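Local coordinates for ATP-dependent DNA ligase (PDB 6NHX) that seals breaks in double-stranded DNA at the expense of ATP and works with Ku in non-homologous end joining, at the adenosine-5'-triphosphate site. Numbering follows the deposited sequence.

The adenosine-5'-triphosphate site. Residues 29-32, 36, 51, 80, 109, 166, 168, 179, 183, 185, 187, 275, 293, 296. With ATP (adenosine-5'-triphosphate), chain B.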
loop_
_atom_site.group_PDB
_atom_site.type_symbol
_atom_site.label_atom_id
_atom_site.label_comp_id
_atom_site.label_asym_id
_atom_site.label_seq_id
_atom_site.Cartn_x
_atom_site.Cartn_y
_atom_site.Cartn_z
ATOM N N GLU A 29 -12.194 7.481 4.819
ATOM C CA GLU A 29 -11.100 6.935 5.603
ATOM C C GLU A 29 -9.773 7.366 5.004
ATOM O O GLU A 29 -9.679 7.613 3.789
ATOM C CB GLU A 29 -11.137 5.405 5.560
ATOM C CG GLU A 29 -12.304 4.753 6.292
ATOM C CD GLU A 29 -12.200 3.236 6.301
ATOM O OE1 GLU A 29 -13.253 2.580 6.354
ATOM O OE2 GLU A 29 -11.072 2.707 6.248
ATOM N N GLY A 30 -8.741 7.442 5.823
ATOM C CA GLY A 30 -7.400 7.569 5.296
ATOM C C GLY A 30 -6.984 6.339 4.511
ATOM O O GLY A 30 -7.380 5.208 4.809
ATOM N N MET A 31 -6.214 6.569 3.447
ATOM C CA MET A 31 -5.584 5.483 2.703
ATOM C C MET A 31 -4.243 5.159 3.357
ATOM O O MET A 31 -3.363 6.026 3.430
ATOM C CB MET A 31 -5.368 5.894 1.249
ATOM C CG MET A 31 -4.620 4.835 0.454
ATOM S SD MET A 31 -4.149 5.413 -1.187
ATOM C CE MET A 31 -5.759 5.517 -1.970
ATOM N N TRP A 32 -4.087 3.911 3.808
ATOM C CA TRP A 32 -2.904 3.453 4.542
ATOM C C TRP A 32 -2.048 2.561 3.642
ATOM O O TRP A 32 -2.501 1.486 3.226
ATOM C CB TRP A 32 -3.309 2.680 5.802
ATOM C CG TRP A 32 -4.426 3.323 6.581
ATOM C CD1 TRP A 32 -5.634 2.753 6.915
ATOM C CD2 TRP A 32 -4.453 4.660 7.096
ATOM N NE1 TRP A 32 -6.402 3.657 7.627
ATOM C CE2 TRP A 32 -5.708 4.842 7.727
ATOM C CE3 TRP A 32 -3.548 5.739 7.058
ATOM C CZ2 TRP A 32 -6.061 6.043 8.355
ATOM C CZ3 TRP A 32 -3.907 6.935 7.674
ATOM C CH2 TRP A 32 -5.154 7.075 8.316
ATOM N N ARG A 36 -2.607 -5.614 2.824
ATOM C CA ARG A 36 -3.973 -5.922 3.224
ATOM C C ARG A 36 -4.028 -7.268 3.931
ATOM O O ARG A 36 -3.468 -8.259 3.454
ATOM C CB ARG A 36 -4.842 -5.975 1.969
ATOM C CG ARG A 36 -6.318 -6.115 2.268
ATOM C CD ARG A 36 -6.911 -4.801 2.730
ATOM N NE ARG A 36 -8.366 -4.843 2.785
ATOM C CZ ARG A 36 -9.165 -4.600 1.754
ATOM N NH1 ARG A 36 -8.653 -4.281 0.573
ATOM N NH2 ARG A 36 -10.477 -4.665 1.906
ATOM N N ARG A 51 -4.066 -10.699 0.650
ATOM C CA ARG A 51 -4.980 -10.335 -0.427
ATOM C C ARG A 51 -5.146 -11.473 -1.432
ATOM O O ARG A 51 -6.220 -11.629 -2.022
ATOM C CB ARG A 51 -4.491 -9.058 -1.107
ATOM C CG ARG A 51 -5.427 -8.524 -2.174
ATOM C CD ARG A 51 -4.718 -8.562 -3.482
ATOM N NE ARG A 51 -5.447 -7.925 -4.571
ATOM C CZ ARG A 51 -5.515 -6.614 -4.770
ATOM N NH1 ARG A 51 -4.927 -5.769 -3.937
ATOM N NH2 ARG A 51 -6.170 -6.150 -5.819
ATOM N N GLU A 80 -5.197 -3.172 7.420
ATOM C CA GLU A 80 -3.884 -3.057 6.795
ATOM C C GLU A 80 -2.806 -3.329 7.832
ATOM O O GLU A 80 -2.840 -2.752 8.923
ATOM C CB GLU A 80 -3.683 -1.642 6.236
ATOM C CG GLU A 80 -2.637 -1.537 5.144
ATOM C CD GLU A 80 -3.234 -1.686 3.760
ATOM O OE1 GLU A 80 -4.465 -1.844 3.656
ATOM O OE2 GLU A 80 -2.476 -1.637 2.774
ATOM N N PHE A 109 -10.100 -1.658 9.620
ATOM C CA PHE A 109 -11.102 -0.769 9.042
ATOM C C PHE A 109 -12.416 -1.443 8.675
ATOM O O PHE A 109 -13.337 -0.756 8.207
ATOM C CB PHE A 109 -10.559 0.088 7.880
ATOM C CG PHE A 109 -9.793 -0.676 6.826
ATOM C CD1 PHE A 109 -10.416 -1.652 6.041
ATOM C CD2 PHE A 109 -8.450 -0.358 6.555
ATOM C CE1 PHE A 109 -9.708 -2.338 5.041
ATOM C CE2 PHE A 109 -7.741 -1.037 5.560
ATOM C CZ PHE A 109 -8.366 -2.022 4.807
ATOM N N ILE A 166 -9.926 6.716 1.083
ATOM C CA ILE A 166 -10.897 5.753 0.571
ATOM C C ILE A 166 -12.263 6.233 1.018
ATOM O O ILE A 166 -12.531 6.311 2.226
ATOM C CB ILE A 166 -10.668 4.317 1.074
ATOM C CG1 ILE A 166 -9.174 3.968 1.134
ATOM C CG2 ILE A 166 -11.508 3.331 0.227
ATOM C CD1 ILE A 166 -8.584 3.687 -0.214
ATOM N N LYS A 168 -16.186 5.255 1.288
ATOM C CA LYS A 168 -16.996 4.049 1.318
ATOM C C LYS A 168 -18.449 4.436 1.544
ATOM O O LYS A 168 -18.755 5.219 2.450
ATOM C CB LYS A 168 -16.490 3.093 2.406
ATOM C CG LYS A 168 -15.045 2.686 2.165
ATOM C CD LYS A 168 -14.471 1.871 3.328
ATOM C CE LYS A 168 -13.022 1.479 3.075
ATOM N NZ LYS A 168 -12.456 0.770 4.268
ATOM N N ARG A 179 -13.974 -5.789 -6.742
ATOM C CA ARG A 179 -13.735 -4.353 -6.779
ATOM C C ARG A 179 -15.054 -3.668 -7.101
ATOM O O ARG A 179 -15.724 -4.031 -8.072
ATOM C CB ARG A 179 -12.686 -4.021 -7.838
ATOM C CG ARG A 179 -12.151 -2.606 -7.725
ATOM C CD ARG A 179 -11.090 -2.313 -8.795
ATOM N NE ARG A 179 -9.964 -3.250 -8.741
ATOM C CZ ARG A 179 -8.896 -3.111 -7.963
ATOM N NH1 ARG A 179 -8.787 -2.071 -7.138
ATOM N NH2 ARG A 179 -7.919 -4.016 -8.025
ATOM N N TRP A 183 -16.752 1.668 -3.125
ATOM C CA TRP A 183 -15.506 2.091 -2.492
ATOM C C TRP A 183 -14.684 2.823 -3.540
ATOM O O TRP A 183 -14.454 2.284 -4.625
ATOM C CB TRP A 183 -14.681 0.888 -2.011
ATOM C CG TRP A 183 -15.113 0.189 -0.755
ATOM C CD1 TRP A 183 -16.334 0.220 -0.169
ATOM C CD2 TRP A 183 -14.287 -0.635 0.059
ATOM N NE1 TRP A 183 -16.329 -0.563 0.977
ATOM C CE2 TRP A 183 -15.076 -1.097 1.127
ATOM C CE3 TRP A 183 -12.954 -1.046 -0.025
ATOM C CZ2 TRP A 183 -14.565 -1.943 2.128
ATOM C CZ3 TRP A 183 -12.446 -1.881 0.956
ATOM C CH2 TRP A 183 -13.252 -2.317 2.016
ATOM N N LYS A 185 -11.086 5.001 -4.247
ATOM C CA LYS A 185 -9.752 5.310 -3.752
ATOM C C LYS A 185 -9.149 6.468 -4.538
ATOM O O LYS A 185 -9.288 6.527 -5.763
ATOM C CB LYS A 185 -8.821 4.089 -3.804
ATOM C CG LYS A 185 -8.820 3.352 -5.128
ATOM C CD LYS A 185 -7.693 2.334 -5.191
ATOM C CE LYS A 185 -7.611 1.693 -6.566
ATOM N NZ LYS A 185 -6.378 0.858 -6.719
ATOM N N LYS A 187 -5.659 9.296 -4.421
ATOM C CA LYS A 187 -4.367 9.658 -3.851
ATOM C C LYS A 187 -4.040 11.121 -4.134
ATOM O O LYS A 187 -4.421 11.664 -5.172
ATOM C CB LYS A 187 -3.258 8.778 -4.447
ATOM C CG LYS A 187 -3.399 7.298 -4.112
ATOM C CD LYS A 187 -2.079 6.574 -4.271
ATOM C CE LYS A 187 -2.292 5.149 -4.728
ATOM N NZ LYS A 187 -2.107 5.005 -6.194
ATOM N N GLU A 275 6.834 1.704 -8.280
ATOM C CA GLU A 275 5.905 2.815 -8.372
ATOM C C GLU A 275 6.555 4.045 -7.772
ATOM O O GLU A 275 7.162 3.968 -6.695
ATOM C CB GLU A 275 4.609 2.509 -7.624
ATOM C CG GLU A 275 3.440 2.250 -8.538
ATOM C CD GLU A 275 2.192 1.885 -7.773
ATOM O OE1 GLU A 275 1.110 1.842 -8.391
ATOM O OE2 GLU A 275 2.296 1.640 -6.555
ATOM N N ARG A 293 7.706 5.076 -4.021
ATOM C CA ARG A 293 6.690 4.377 -3.240
ATOM C C ARG A 293 7.146 2.975 -2.856
ATOM O O ARG A 293 7.124 2.624 -1.672
ATOM C CB ARG A 293 5.333 4.374 -3.952
ATOM C CG ARG A 293 4.172 4.123 -3.001
ATOM C CD ARG A 293 2.931 3.682 -3.750
ATOM N NE ARG A 293 1.761 3.646 -2.877
ATOM C CZ ARG A 293 0.565 3.214 -3.257
ATOM N NH1 ARG A 293 0.376 2.770 -4.496
ATOM N NH2 ARG A 293 -0.447 3.231 -2.399
ATOM N N ARG A 296 6.874 -3.136 -7.054
ATOM C CA ARG A 296 5.593 -3.762 -7.376
ATOM C C ARG A 296 5.895 -5.149 -7.943
ATOM O O ARG A 296 5.910 -5.340 -9.171
ATOM C CB ARG A 296 4.765 -2.917 -8.346
ATOM C CG ARG A 296 4.304 -1.546 -7.818
ATOM C CD ARG A 296 3.846 -1.596 -6.363
ATOM N NE ARG A 296 2.701 -2.476 -6.150
ATOM C CZ ARG A 296 1.446 -2.056 -6.016
ATOM N NH1 ARG A 296 1.162 -0.761 -6.080
ATOM N NH2 ARG A 296 0.470 -2.934 -5.819
HETATM P PG ATP B . -5.266 -2.490 -5.547
HETATM O O1G ATP B . -6.482 -1.602 -5.385
HETATM O O2G ATP B . -5.389 -3.566 -6.609
HETATM O O3G ATP B . -4.762 -3.028 -4.220
HETATM P PB ATP B . -2.827 -0.875 -5.415
HETATM O O1B ATP B . -2.023 -0.117 -6.441
HETATM O O2B ATP B . -2.167 -1.872 -4.489
HETATM O O3B ATP B . -4.093 -1.545 -6.155
HETATM P PA ATP B . -3.667 1.743 -4.495
HETATM O O1A ATP B . -4.160 2.191 -5.837
HETATM O O2A ATP B . -2.379 2.204 -3.864
HETATM O O3A ATP B . -3.647 0.147 -4.504
HETATM O "O5'" ATP B . -4.892 1.825 -3.439
HETATM C "C5'" ATP B . -4.648 1.717 -2.039
HETATM C "C4'" ATP B . -4.554 0.251 -1.603
HETATM O "O4'" ATP B . -4.534 0.240 -0.176
HETATM C "C3'" ATP B . -5.739 -0.591 -2.026
HETATM O "O3'" ATP B . -5.336 -1.957 -2.064
HETATM C "C2'" ATP B . -6.661 -0.399 -0.855
HETATM O "O2'" ATP B . -7.635 -1.447 -0.743
HETATM C "C1'" ATP B . -5.703 -0.400 0.332
HETATM N N9 ATP B . -6.172 0.469 1.430
HETATM C C8 ATP B . -5.423 1.369 2.117
HETATM N N7 ATP B . -6.160 1.973 3.089
HETATM C C5 ATP B . -7.390 1.429 3.024
HETATM C C6 ATP B . -8.643 1.628 3.740
HETATM N N6 ATP B . -8.731 2.546 4.708
HETATM N N1 ATP B . -9.695 0.880 3.376
HETATM C C2 ATP B . -9.635 -0.033 2.400
HETATM N N3 ATP B . -8.521 -0.259 1.686
HETATM C C4 ATP B . -7.400 0.450 1.945
HETATM O O HOH W 1 -6.118 -4.161 -0.570
HETATM O O HOH W 2 -1.220 2.266 -7.247
#
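ATP fills the nucleotidyltransferase pocket of the ligase, its adenine clamped between two side chains. The Phe109 ring lies parallel to the six-membered adenine ring, centroids 3.8 Å apart, with N1 over the phenyl centre; from the opposite face Ile166 presses CG1 onto the same ring.

Polar contacts match the edge of adenine and would favour this base. N6 donates to Glu29 OE2, from above the carboxylate plane, and to Gly30 O, nearly along the carbonyl axis. N7 accepts an almost straight bond (173° at H) from the Trp32 amide. Lys168, extended across the face of Trp183, brings NZ 2.9 Å from adenine N1; its salt bridge to Glu29 OE1 may help orient it. Water 1 links both ribose hydroxyls to Arg36 NH1.

Charged side chains hold the triphosphate. Arg51 and Arg179 each grip the gamma-phosphate end-on through NH1 and NH2, converging on O2G. Lys185, crowded at CG (chi1 49°) but extended beyond, carries NZ to O1A (2.7 Å) and O1G (2.8 Å), tying alpha- to gamma-phosphate. Extended Arg293 donates from NH1 and NH2 to one alpha-phosphate oxygen, O2A, in the guanidinium plane (NH2 to O2A 2.6 Å). Poorly ordered Arg296 reaches the beta-phosphate, NH2 to O2B at 3.1 Å; Glu275, also poorly ordered, accepts hydrogen bonds at OE2 from NH1 of both arginines. The KxDG nucleophile lysine is here engineered Met31.

Strands 26-31, 105-114 and 164-169 surround the adenine and 184-187 supplies Lys185; strands 273-278 and 291-295 of the C-terminal OB domain bring Glu275 and Arg293 over the phosphates, closing the domains around ATP.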